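Local coordinates for protein triosephosphate isomerase (Toxoplasma gondii, PDB 5UPR) that probably interconverts D-glyceraldehyde 3-phosphate and dihydroxyacetone phosphate, as a homodimer, in glycolysis and gluconeogenesis, at residues L28-L32 against S249-V255; D71-Q76 against K122-A126; L132-L136 against K172-I176; K188-A192 against N230-L234. All coordinates share one frame; numbering follows the deposited sequence. Where two conformers were deposited one is given.

Interaction 1: L28-L32 against S249-V255; sequences LVDML and SLTGDFV
Ser-249 meets segment 28-32, part of helix 22-34, through its backbone: the carbonyl O lies 3.8 Å from CD2 of Leu-28, while its hydroxyl turns to the carbonyl of Gly-246 and so keeps a polar group satisfied in a buried place. At Leu-250 the main chain again does much of the touching, with O 3.6 Å from the same CD2 methyl of Leu-28. The side chain of Leu-250 starts away from the helix, and only its CD2 swings back, to 4.2 Å from Leu-28 CD1, where the two branches meet at a slant; Trp-16 touches both leucines. Thr-251 leads into the last helix. Its OG1 accepts from Asp-253 N at 3.1 Å, a capping bond well suited to a short hydroxyl side chain, and its carbonyl O approaches SE of Met-31, deposited as selenomethionine. That chain leaves its backbone with CG trans to N (chi1 -178°) and bends at chi3 (76°), which lays SE beside CA of Gly-252 at 3.7 Å; being long, unbranched and flexible, it can follow the turn of the main chain here. Next, the Phe-254 ring receives Leu-32 CD2 at its edge, in the ring plane, 3.9 Å from CE2, and the ring also packs on Val-44 and Val-46 of strand 42-47. Finally Val-255 sends CG2 to within 4.1 Å of Met-31 CE, the two side chains sliding past each other in opposite directions. This apolar joint between the first and last helices of this chain is characteristic of the TIM barrel, whose outer ring of helices closes here.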
loop_
_atom_site.group_PDB
_atom_site.type_symbol
_atom_site.label_atom_id
_atom_site.label_comp_id
_atom_site.label_asym_id
_atom_site.label_seq_id
_atom_site.Cartn_x
_atom_site.Cartn_y
_atom_site.Cartn_z
ATOM N N LEU A 28 16.954 12.600 4.941
ATOM C CA LEU A 28 15.809 13.316 5.521
ATOM C C LEU A 28 15.771 13.167 7.040
ATOM O O LEU A 28 15.442 14.112 7.741
ATOM C CB LEU A 28 14.489 12.872 4.885
ATOM C CG LEU A 28 14.369 13.390 3.447
ATOM C CD1 LEU A 28 13.282 12.692 2.608
ATOM C CD2 LEU A 28 14.094 14.868 3.464
ATOM N N VAL A 29 16.050 11.971 7.543
ATOM C CA VAL A 29 16.058 11.746 8.979
ATOM C C VAL A 29 17.181 12.594 9.632
ATOM O O VAL A 29 16.953 13.242 10.662
ATOM C CB VAL A 29 16.254 10.247 9.316
ATOM C CG1 VAL A 29 16.628 10.053 10.796
ATOM C CG2 VAL A 29 15.017 9.423 8.990
ATOM N N ASP A 30 18.371 12.597 9.015
ATOM C CA ASP A 30 19.491 13.422 9.517
ATOM C C ASP A 30 19.121 14.927 9.521
ATOM O O ASP A 30 19.443 15.652 10.449
ATOM C CB ASP A 30 20.742 13.239 8.669
ATOM C CG ASP A 30 21.381 11.812 8.802
ATOM O OD1 ASP A 30 20.961 11.002 9.665
ATOM O OD2 ASP A 30 22.270 11.467 8.001
HETATM N N MSE A 31 18.435 15.397 8.487
HETATM C CA MSE A 31 17.964 16.792 8.460
HETATM C C MSE A 31 17.032 17.052 9.617
HETATM O O MSE A 31 17.140 18.085 10.253
HETATM C CB MSE A 31 17.190 17.078 7.175
HETATM C CG MSE A 31 16.699 18.511 7.032
HETATM SE SE MSE A 31 15.369 18.482 5.604
HETATM C CE MSE A 31 13.980 17.700 6.705
ATOM N N LEU A 32 16.113 16.131 9.903
ATOM C CA LEU A 32 15.126 16.361 10.972
ATOM C C LEU A 32 15.813 16.326 12.354
ATOM O O LEU A 32 15.496 17.160 13.226
ATOM C CB LEU A 32 14.005 15.337 10.895
ATOM C CG LEU A 32 13.073 15.455 9.660
ATOM C CD1 LEU A 32 12.319 14.160 9.475
ATOM C CD2 LEU A 32 12.102 16.660 9.749
ATOM N N SER A 249 8.386 18.599 1.361
ATOM C CA SER A 249 8.750 17.703 2.475
ATOM C C SER A 249 10.035 16.885 2.207
ATOM O O SER A 249 10.642 16.328 3.166
ATOM C CB SER A 249 7.598 16.774 2.868
ATOM O OG SER A 249 7.361 15.810 1.895
ATOM N N LEU A 250 10.479 16.883 0.944
ATOM C CA LEU A 250 11.696 16.160 0.522
ATOM C C LEU A 250 12.975 16.974 0.610
ATOM O O LEU A 250 14.046 16.465 0.265
ATOM C CB LEU A 250 11.522 15.655 -0.924
ATOM C CG LEU A 250 10.268 14.760 -1.126
ATOM C CD1 LEU A 250 10.044 14.415 -2.582
ATOM C CD2 LEU A 250 10.370 13.489 -0.269
ATOM N N THR A 251 12.868 18.241 1.019
ATOM C CA THR A 251 14.038 19.159 1.057
ATOM C C THR A 251 14.114 19.890 2.376
ATOM O O THR A 251 13.206 19.819 3.192
ATOM C CB THR A 251 13.944 20.229 -0.064
ATOM O OG1 THR A 251 12.938 21.205 0.269
ATOM C CG2 THR A 251 13.570 19.564 -1.407
ATOM N N GLY A 252 15.156 20.675 2.511
ATOM C CA GLY A 252 15.387 21.614 3.619
ATOM C C GLY A 252 14.286 22.644 3.804
ATOM O O GLY A 252 14.137 23.166 4.889
ATOM N N ASP A 253 13.496 22.912 2.767
ATOM C CA ASP A 253 12.376 23.845 2.833
ATOM C C ASP A 253 11.358 23.399 3.873
ATOM O O ASP A 253 10.661 24.221 4.453
ATOM C CB ASP A 253 11.747 24.037 1.440
ATOM C CG ASP A 253 10.799 25.277 1.378
ATOM O OD1 ASP A 253 11.210 26.341 1.866
ATOM O OD2 ASP A 253 9.704 25.244 0.818
ATOM N N PHE A 254 11.274 22.092 4.138
ATOM C CA PHE A 254 10.360 21.552 5.137
ATOM C C PHE A 254 10.603 22.174 6.485
ATOM O O PHE A 254 9.644 22.486 7.184
ATOM C CB PHE A 254 10.503 20.023 5.234
ATOM C CG PHE A 254 9.460 19.357 6.079
ATOM C CD1 PHE A 254 8.105 19.418 5.729
ATOM C CD2 PHE A 254 9.837 18.571 7.157
ATOM C CE1 PHE A 254 7.159 18.745 6.456
ATOM C CE2 PHE A 254 8.906 17.923 7.905
ATOM C CZ PHE A 254 7.550 17.990 7.565
ATOM N N VAL A 255 11.870 22.359 6.848
ATOM C CA VAL A 255 12.192 22.951 8.158
ATOM C C VAL A 255 11.730 24.434 8.223
ATOM O O VAL A 255 11.264 24.882 9.279
ATOM C CB VAL A 255 13.693 22.795 8.475
ATOM C CG1 VAL A 255 14.075 23.497 9.780
ATOM C CG2 VAL A 255 14.071 21.331 8.572
#

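Interaction 2: D71-Q76 against K122-A126. With SO4 (sulfate ion), chain F.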
loop_
_atom_site.group_PDB
_atom_site.type_symbol
_atom_site.label_atom_id
_atom_site.label_comp_id
_atom_site.label_asym_id
_atom_site.label_seq_id
_atom_site.Cartn_x
_atom_site.Cartn_y
_atom_site.Cartn_z
ATOM N N ASP A 71 -1.458 5.555 3.752
ATOM C CA ASP A 71 -2.771 4.944 3.486
ATOM C C ASP A 71 -2.917 3.880 4.542
ATOM O O ASP A 71 -1.941 3.521 5.226
ATOM C CB ASP A 71 -2.799 4.299 2.103
ATOM C CG ASP A 71 -4.181 3.764 1.667
ATOM O OD1 ASP A 71 -5.249 4.225 2.115
ATOM O OD2 ASP A 71 -4.161 2.793 0.858
ATOM N N SER A 72 -4.155 3.411 4.699
ATOM C CA SER A 72 -4.488 2.349 5.656
ATOM C C SER A 72 -5.717 1.598 5.122
ATOM O O SER A 72 -6.579 2.239 4.537
ATOM C CB SER A 72 -4.829 3.102 6.947
ATOM O OG SER A 72 -4.923 2.210 7.936
ATOM N N SER A 73 -5.766 0.266 5.239
ATOM C CA SER A 73 -6.780 -0.519 4.561
ATOM C C SER A 73 -8.226 -0.299 5.132
ATOM O O SER A 73 -8.432 0.035 6.327
ATOM C CB SER A 73 -6.405 -1.989 4.662
ATOM O OG SER A 73 -7.262 -2.780 3.860
ATOM N N THR A 74 -9.221 -0.503 4.253
ATOM C CA THR A 74 -10.579 -0.712 4.671
ATOM C C THR A 74 -10.720 -1.935 5.590
ATOM O O THR A 74 -11.673 -2.043 6.335
ATOM C CB THR A 74 -11.555 -0.948 3.497
ATOM O OG1 THR A 74 -11.084 -2.027 2.681
ATOM C CG2 THR A 74 -11.662 0.245 2.675
ATOM N N GLN A 75 -9.785 -2.865 5.461
ATOM C CA GLN A 75 -9.813 -4.133 6.225
ATOM C C GLN A 75 -9.087 -3.848 7.533
ATOM O O GLN A 75 -7.893 -3.507 7.523
ATOM C CB GLN A 75 -9.144 -5.248 5.438
ATOM C CG GLN A 75 -9.685 -5.365 4.014
ATOM C CD GLN A 75 -11.180 -5.577 3.990
ATOM O OE1 GLN A 75 -11.632 -6.652 4.361
ATOM N NE2 GLN A 75 -11.924 -4.587 3.565
ATOM N N GLN A 76 -9.806 -3.960 8.644
ATOM C CA GLN A 76 -9.345 -3.395 9.887
ATOM C C GLN A 76 -8.246 -4.175 10.597
ATOM O O GLN A 76 -7.373 -3.589 11.200
ATOM C CB GLN A 76 -10.560 -3.258 10.864
ATOM C CG GLN A 76 -10.171 -2.654 12.185
ATOM C CD GLN A 76 -11.358 -2.305 13.070
ATOM O OE1 GLN A 76 -12.407 -1.856 12.586
ATOM N NE2 GLN A 76 -11.169 -2.458 14.382
ATOM N N LYS A 122 -14.861 4.516 5.536
ATOM C CA LYS A 122 -14.624 3.196 6.108
ATOM C C LYS A 122 -13.180 3.037 6.585
ATOM O O LYS A 122 -12.940 2.476 7.668
ATOM C CB LYS A 122 -14.953 2.115 5.097
ATOM C CG LYS A 122 -14.814 0.689 5.565
ATOM C CD LYS A 122 -15.373 -0.291 4.534
ATOM C CE LYS A 122 -15.251 -1.706 5.078
ATOM N NZ LYS A 122 -16.356 -2.133 5.965
ATOM N N LYS A 123 -12.209 3.549 5.799
ATOM C CA LYS A 123 -10.818 3.509 6.255
ATOM C C LYS A 123 -10.644 4.315 7.555
ATOM O O LYS A 123 -9.917 3.868 8.459
ATOM C CB LYS A 123 -9.868 4.015 5.198
ATOM C CG LYS A 123 -9.744 3.176 3.961
ATOM C CD LYS A 123 -8.806 3.720 2.881
ATOM C CE LYS A 123 -8.588 2.669 1.858
ATOM N NZ LYS A 123 -7.326 2.774 1.137
ATOM N N VAL A 124 -11.271 5.486 7.626
ATOM C CA VAL A 124 -11.122 6.366 8.805
ATOM C C VAL A 124 -11.644 5.640 10.065
ATOM O O VAL A 124 -10.955 5.581 11.101
ATOM C CB VAL A 124 -11.797 7.740 8.644
ATOM C CG1 VAL A 124 -11.700 8.544 9.945
ATOM C CG2 VAL A 124 -11.171 8.555 7.509
ATOM N N ARG A 125 -12.851 5.105 9.964
ATOM C CA ARG A 125 -13.459 4.388 11.084
ATOM C C ARG A 125 -12.573 3.225 11.573
ATOM O O ARG A 125 -12.412 3.024 12.778
ATOM C CB ARG A 125 -14.823 3.808 10.684
ATOM C CG ARG A 125 -15.518 2.949 11.710
ATOM C CD ARG A 125 -15.690 3.767 13.005
ATOM N NE ARG A 125 -16.266 3.031 14.149
ATOM C CZ ARG A 125 -17.539 2.969 14.520
ATOM N NH1 ARG A 125 -18.500 3.671 13.909
ATOM N NH2 ARG A 125 -17.865 2.145 15.488
ATOM N N ALA A 126 -12.057 2.440 10.630
ATOM C CA ALA A 126 -11.213 1.302 10.953
ATOM C C ALA A 126 -9.935 1.737 11.671
ATOM O O ALA A 126 -9.508 1.123 12.670
ATOM C CB ALA A 126 -10.876 0.542 9.703
HETATM S S SO4 F . -21.568 2.868 15.166
HETATM O O1 SO4 F . -20.655 3.965 15.566
HETATM O O2 SO4 F . -20.949 1.588 15.572
HETATM O O3 SO4 F . -22.823 3.070 15.929
HETATM O O4 SO4 F . -21.861 2.899 13.709
HETATM O O HOH W 1 -7.800 2.057 8.093
#
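Charge pairing joins Asp-71 to Lys-123: NZ of Lys-123 donates to OD1 of Asp-71 at 2.7 Å, OD1 accepting through its syn lone pair, and the side chains cross at about a right angle. The lysine suits its place because, extended beyond CG, it can run past the Ser-72 carbonyl, with CD 3.1 Å from Ser-72 O, before reaching the acid. Each charge has a second partner, Glu-115 for Lys-123 and Arg-105 for Asp-71, which probably favours the ionised forms. Arg-125 grips a sulfate, probably from the crystallisation liquor: NH1 donates to O1 at 2.7 Å and NH2 to O2, while NH1 also binds the Ala-164 carbonyl.

Polar bridging comes from one water, which accepts from Ser-72 OG and donates to Ser-73 O and to Lys-123 O at 2.8 Å, tying the loop to the helix backbone. Ser-73 OG takes the N-H of Gln-75, an ST turn, and is also hydrogen-bonded to Glu-84. This loop after the third barrel strand in triosephosphate isomerases reaches toward the other subunit; here Thr-74 packs on Phe-109 of the second subunit.

Apolar contacts fill in between. Thr-74 CG2 lies 3.7 Å from Lys-123 CG. Small Ala-126 admits the Gln-76 chain, CB to CB 4.0 Å.

Interaction 3: L132-L136 against K172-I176; sequences LSVIL and KSIVI
Val-134, Ile-135 and Leu-136 run parallel to Ile-174, Val-175 and Ile-176 in register, the strand axes 4.7 Å apart and inclined by 15°. They are neighbouring strands of the TIM barrel, in which every strand lies parallel to the next. Three bonds stitch them in the staggered parallel pattern: Val-134 N to Ser-173 O, Val-175 N to Val-134 O at 2.9 Å, almost straight at 177°, and Leu-136 N to Val-175 O at 2.8 Å. The last two acceptors also receive CA-H contacts, from Ile-174 and Ile-135 respectively.

Branched aliphatic residues suit both faces. Ile-135 and Val-175 point into the barrel, where Phe-11 of strand 10-15 and Trp-97 touch both. Val-134, Leu-136, Ile-174 and Ile-176 share the other face, which turns toward the surrounding helices; Val-134 and Leu-136 there meet helix 117-129. On that side Val-134 CB lies 4.4 Å from Ile-174 CG1, and Leu-136 CB lies 4.4 Å from Ile-174 CG2, so one isoleucine spans two residues of its neighbour.

Small, polar serines suit the partly exposed place where the strands begin. OG of Ser-133, held beside its own backbone N (chi1 -66°), rests 3.6 Å from CB of Ser-173.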
loop_
_atom_site.group_PDB
_atom_site.type_symbol
_atom_site.label_atom_id
_atom_site.label_comp_id
_atom_site.label_asym_id
_atom_site.label_seq_id
_atom_site.Cartn_x
_atom_site.Cartn_y
_atom_site.Cartn_z
ATOM N N LEU A 132 -5.402 4.596 15.987
ATOM C CA LEU A 132 -4.571 5.500 15.210
ATOM C C LEU A 132 -5.111 6.910 15.225
ATOM O O LEU A 132 -6.310 7.115 15.469
ATOM C CB LEU A 132 -4.453 5.061 13.720
ATOM C CG LEU A 132 -3.738 3.692 13.519
ATOM C CD1 LEU A 132 -3.885 3.280 12.079
ATOM C CD2 LEU A 132 -2.242 3.809 13.914
ATOM N N SER A 133 -4.219 7.891 15.026
ATOM C CA SER A 133 -4.620 9.236 14.596
ATOM C C SER A 133 -4.566 9.363 13.069
ATOM O O SER A 133 -3.782 8.720 12.416
ATOM C CB SER A 133 -3.716 10.279 15.258
ATOM O OG SER A 133 -3.945 10.280 16.642
ATOM N N VAL A 134 -5.431 10.199 12.523
ATOM C CA VAL A 134 -5.710 10.265 11.087
ATOM C C VAL A 134 -5.577 11.696 10.583
ATOM O O VAL A 134 -6.182 12.610 11.156
ATOM C CB VAL A 134 -7.159 9.808 10.842
ATOM C CG1 VAL A 134 -7.543 10.020 9.374
ATOM C CG2 VAL A 134 -7.309 8.330 11.257
ATOM N N ILE A 135 -4.801 11.885 9.532
ATOM C CA ILE A 135 -4.829 13.097 8.733
ATOM C C ILE A 135 -5.845 12.848 7.606
ATOM O O ILE A 135 -5.540 12.115 6.641
ATOM C CB ILE A 135 -3.443 13.430 8.191
ATOM C CG1 ILE A 135 -2.446 13.628 9.322
ATOM C CG2 ILE A 135 -3.495 14.683 7.332
ATOM C CD1 ILE A 135 -0.977 13.641 8.842
ATOM N N LEU A 136 -7.047 13.392 7.763
ATOM C CA LEU A 136 -8.114 13.217 6.797
ATOM C C LEU A 136 -8.093 14.313 5.727
ATOM O O LEU A 136 -8.326 15.480 6.064
ATOM C CB LEU A 136 -9.477 13.224 7.511
ATOM C CG LEU A 136 -10.749 13.361 6.655
ATOM C CD1 LEU A 136 -10.840 12.147 5.707
ATOM C CD2 LEU A 136 -11.974 13.434 7.531
ATOM N N LYS A 172 -11.505 13.199 18.324
ATOM C CA LYS A 172 -10.300 13.688 18.997
ATOM C C LYS A 172 -8.992 13.419 18.281
ATOM O O LYS A 172 -8.053 14.232 18.351
ATOM C CB LYS A 172 -10.212 13.189 20.427
ATOM C CG LYS A 172 -9.903 11.709 20.606
ATOM C CD LYS A 172 -10.343 11.293 22.045
ATOM C CE LYS A 172 -9.669 10.122 22.727
ATOM N NZ LYS A 172 -9.693 9.029 21.774
ATOM N N SER A 173 -8.917 12.307 17.568
ATOM C CA SER A 173 -7.668 11.889 16.918
ATOM C C SER A 173 -7.683 12.130 15.410
ATOM O O SER A 173 -6.925 11.466 14.674
ATOM C CB SER A 173 -7.506 10.405 17.203
ATOM O OG SER A 173 -7.406 10.165 18.586
ATOM N N ILE A 174 -8.531 13.049 14.937
ATOM C CA ILE A 174 -8.549 13.526 13.550
ATOM C C ILE A 174 -7.954 14.935 13.423
ATOM O O ILE A 174 -8.194 15.776 14.253
ATOM C CB ILE A 174 -9.979 13.533 12.995
ATOM C CG1 ILE A 174 -10.439 12.067 12.762
ATOM C CG2 ILE A 174 -10.128 14.321 11.720
ATOM C CD1 ILE A 174 -11.864 11.951 12.365
ATOM N N VAL A 175 -7.119 15.107 12.392
ATOM C CA VAL A 175 -6.645 16.384 11.853
ATOM C C VAL A 175 -7.181 16.443 10.435
ATOM O O VAL A 175 -7.085 15.479 9.702
ATOM C CB VAL A 175 -5.119 16.425 11.840
ATOM C CG1 VAL A 175 -4.591 17.571 10.967
ATOM C CG2 VAL A 175 -4.586 16.555 13.279
ATOM N N ILE A 176 -7.803 17.532 10.038
ATOM C CA ILE A 176 -8.364 17.668 8.694
ATOM C C ILE A 176 -7.345 18.437 7.822
ATOM O O ILE A 176 -6.859 19.519 8.224
ATOM C CB ILE A 176 -9.686 18.451 8.733
ATOM C CG1 ILE A 176 -10.726 17.611 9.486
ATOM C CG2 ILE A 176 -10.196 18.758 7.275
ATOM C CD1 ILE A 176 -12.093 18.229 9.585
#

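Interaction 4: K188-A192 against N230-L234; sequences KTATA and NAKEL
Ala-192 and Leu-234 bring the two backbones closest, CA to CA 4.6 Å, whereas Thr-189 and Asn-230 lie 8.2 Å apart, so the extended residues 188-191 converge on helix 228-234 as the chain reaches Ala-192. In this TIM barrel, Lys-188 to Ala-190 match the C-terminal hinge of loop 6, which is mobile in relatives, and helix 228-234 follows the seventh strand.

The wide end is bridged by side chains that come from opposite directions. Thr-189 CG2 lies 3.6 Å from Asn-230 ND2; the hydroxyl and the amide nitrogen do not bond to each other, but both bind the carbonyl of Ser-225. Asn-230, its CG wedged between N and C (chi1 65°), turns OD1 to the N-H of Lys-227. Leu-234 fills the middle with two methyls: CD1 meets Thr-189 CG2 at 3.9 Å, and CD2 sits 3.8 Å from Ala-190 O.

At the narrow end a methyl suffices, and Ala-192 CB packs 3.7 Å from Glu-233 O. Thr-191, at the N-cap of the following helix, caps Leu-194 N. Two waters complete the seam. One accepts from Ala-192 N and donates to Glu-233 OE2; the other donates to Ala-192 O and, at 2.6 Å, to Leu-234 O.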
loop_
_atom_site.group_PDB
_atom_site.type_symbol
_atom_site.label_atom_id
_atom_site.label_comp_id
_atom_site.label_asym_id
_atom_site.label_seq_id
_atom_site.Cartn_x
_atom_site.Cartn_y
_atom_site.Cartn_z
ATOM N N LYS A 188 -0.203 26.644 -7.851
ATOM C CA LYS A 188 -1.280 27.589 -7.593
ATOM C C LYS A 188 -1.670 27.486 -6.110
ATOM O O LYS A 188 -2.681 26.906 -5.772
ATOM C CB LYS A 188 -2.489 27.359 -8.521
ATOM C CG LYS A 188 -2.201 27.205 -10.024
ATOM C CD LYS A 188 -3.402 26.623 -10.777
ATOM C CE LYS A 188 -3.188 26.674 -12.261
ATOM N NZ LYS A 188 -4.463 26.530 -13.008
ATOM N N THR A 189 -0.847 28.051 -5.233
ATOM C CA THR A 189 -1.152 28.103 -3.799
ATOM C C THR A 189 -2.420 28.920 -3.574
ATOM O O THR A 189 -2.638 29.952 -4.200
ATOM C CB THR A 189 0.040 28.727 -3.020
ATOM O OG1 THR A 189 1.246 28.200 -3.552
ATOM C CG2 THR A 189 -0.021 28.392 -1.539
ATOM N N ALA A 190 -3.315 28.447 -2.723
ATOM C CA ALA A 190 -4.415 29.293 -2.254
ATOM C C ALA A 190 -3.893 30.622 -1.693
ATOM O O ALA A 190 -2.811 30.678 -1.091
ATOM C CB ALA A 190 -5.167 28.601 -1.176
ATOM N N THR A 191 -4.644 31.717 -1.911
ATOM C CA THR A 191 -4.393 32.938 -1.132
ATOM C C THR A 191 -4.601 32.683 0.345
ATOM O O THR A 191 -5.323 31.778 0.707
ATOM C CB THR A 191 -5.257 34.121 -1.611
ATOM O OG1 THR A 191 -6.621 33.776 -1.399
ATOM C CG2 THR A 191 -4.957 34.385 -3.114
ATOM N N ALA A 192 -3.970 33.482 1.181
ATOM C CA ALA A 192 -4.207 33.516 2.615
ATOM C C ALA A 192 -5.699 33.724 2.919
ATOM O O ALA A 192 -6.234 33.044 3.776
ATOM C CB ALA A 192 -3.412 34.650 3.266
ATOM N N ASN A 230 5.800 31.019 1.244
ATOM C CA ASN A 230 4.366 31.391 1.363
ATOM C C ASN A 230 3.661 31.014 2.701
ATOM O O ASN A 230 2.500 31.417 2.942
ATOM C CB ASN A 230 3.541 30.929 0.138
ATOM C CG ASN A 230 3.459 29.415 -0.014
ATOM O OD1 ASN A 230 3.394 28.679 0.973
ATOM N ND2 ASN A 230 3.486 28.933 -1.291
ATOM N N ALA A 231 4.325 30.227 3.555
ATOM C CA ALA A 231 3.681 29.650 4.743
ATOM C C ALA A 231 3.350 30.641 5.827
ATOM O O ALA A 231 2.281 30.566 6.439
ATOM C CB ALA A 231 4.573 28.523 5.324
ATOM N N LYS A 232 4.246 31.603 6.071
ATOM C CA LYS A 232 3.957 32.583 7.140
ATOM C C LYS A 232 2.694 33.375 6.867
ATOM O O LYS A 232 1.912 33.546 7.735
ATOM C CB LYS A 232 5.119 33.535 7.366
ATOM C CG LYS A 232 6.276 32.892 8.084
ATOM C CD LYS A 232 7.372 33.936 8.346
ATOM C CE LYS A 232 8.169 33.648 9.619
ATOM N NZ LYS A 232 7.337 33.127 10.772
ATOM N N GLU A 233 2.493 33.839 5.643
ATOM C CA GLU A 233 1.287 34.577 5.299
ATOM C C GLU A 233 0.045 33.669 5.449
ATOM O O GLU A 233 -0.961 34.069 6.044
ATOM C CB GLU A 233 1.389 35.129 3.879
ATOM C CG GLU A 233 0.243 36.059 3.484
ATOM C CD GLU A 233 0.149 36.296 1.966
ATOM O OE1 GLU A 233 0.982 35.810 1.163
ATOM O OE2 GLU A 233 -0.746 37.016 1.544
ATOM N N LEU A 234 0.141 32.448 4.958
ATOM C CA LEU A 234 -0.977 31.497 5.117
ATOM C C LEU A 234 -1.399 31.270 6.561
ATOM O O LEU A 234 -2.589 31.281 6.875
ATOM C CB LEU A 234 -0.644 30.160 4.431
ATOM C CG LEU A 234 -0.841 30.151 2.910
ATOM C CD1 LEU A 234 -0.071 28.969 2.368
ATOM C CD2 LEU A 234 -2.306 29.958 2.646
HETATM O O HOH W 2 -4.735 32.619 6.158
HETATM O O HOH W 3 -2.318 35.835 -0.207
#

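Overall arrangement
From the N terminus, residues 28-32 open the longest loop, which interaction 1 closes only at 249-255, and the other three contacts all nest inside it. They follow in series without crossing: 71-76 closes with 122-126, then 132-136 with 172-176, then 188-192 with 230-234. Interactions 2 and 3 touch where Val-124 packs on Leu-136 and Ile-174; helix 117-129 and strand 133-138 are also consecutive in the chain. Interaction 4 stands apart from interaction 2, on the opposite side of the chain's centre, their centres about 32 Å apart. Together they join first helix to last, dimer-facing loop to helix, strand to strand, and hinge to helix round one barrel.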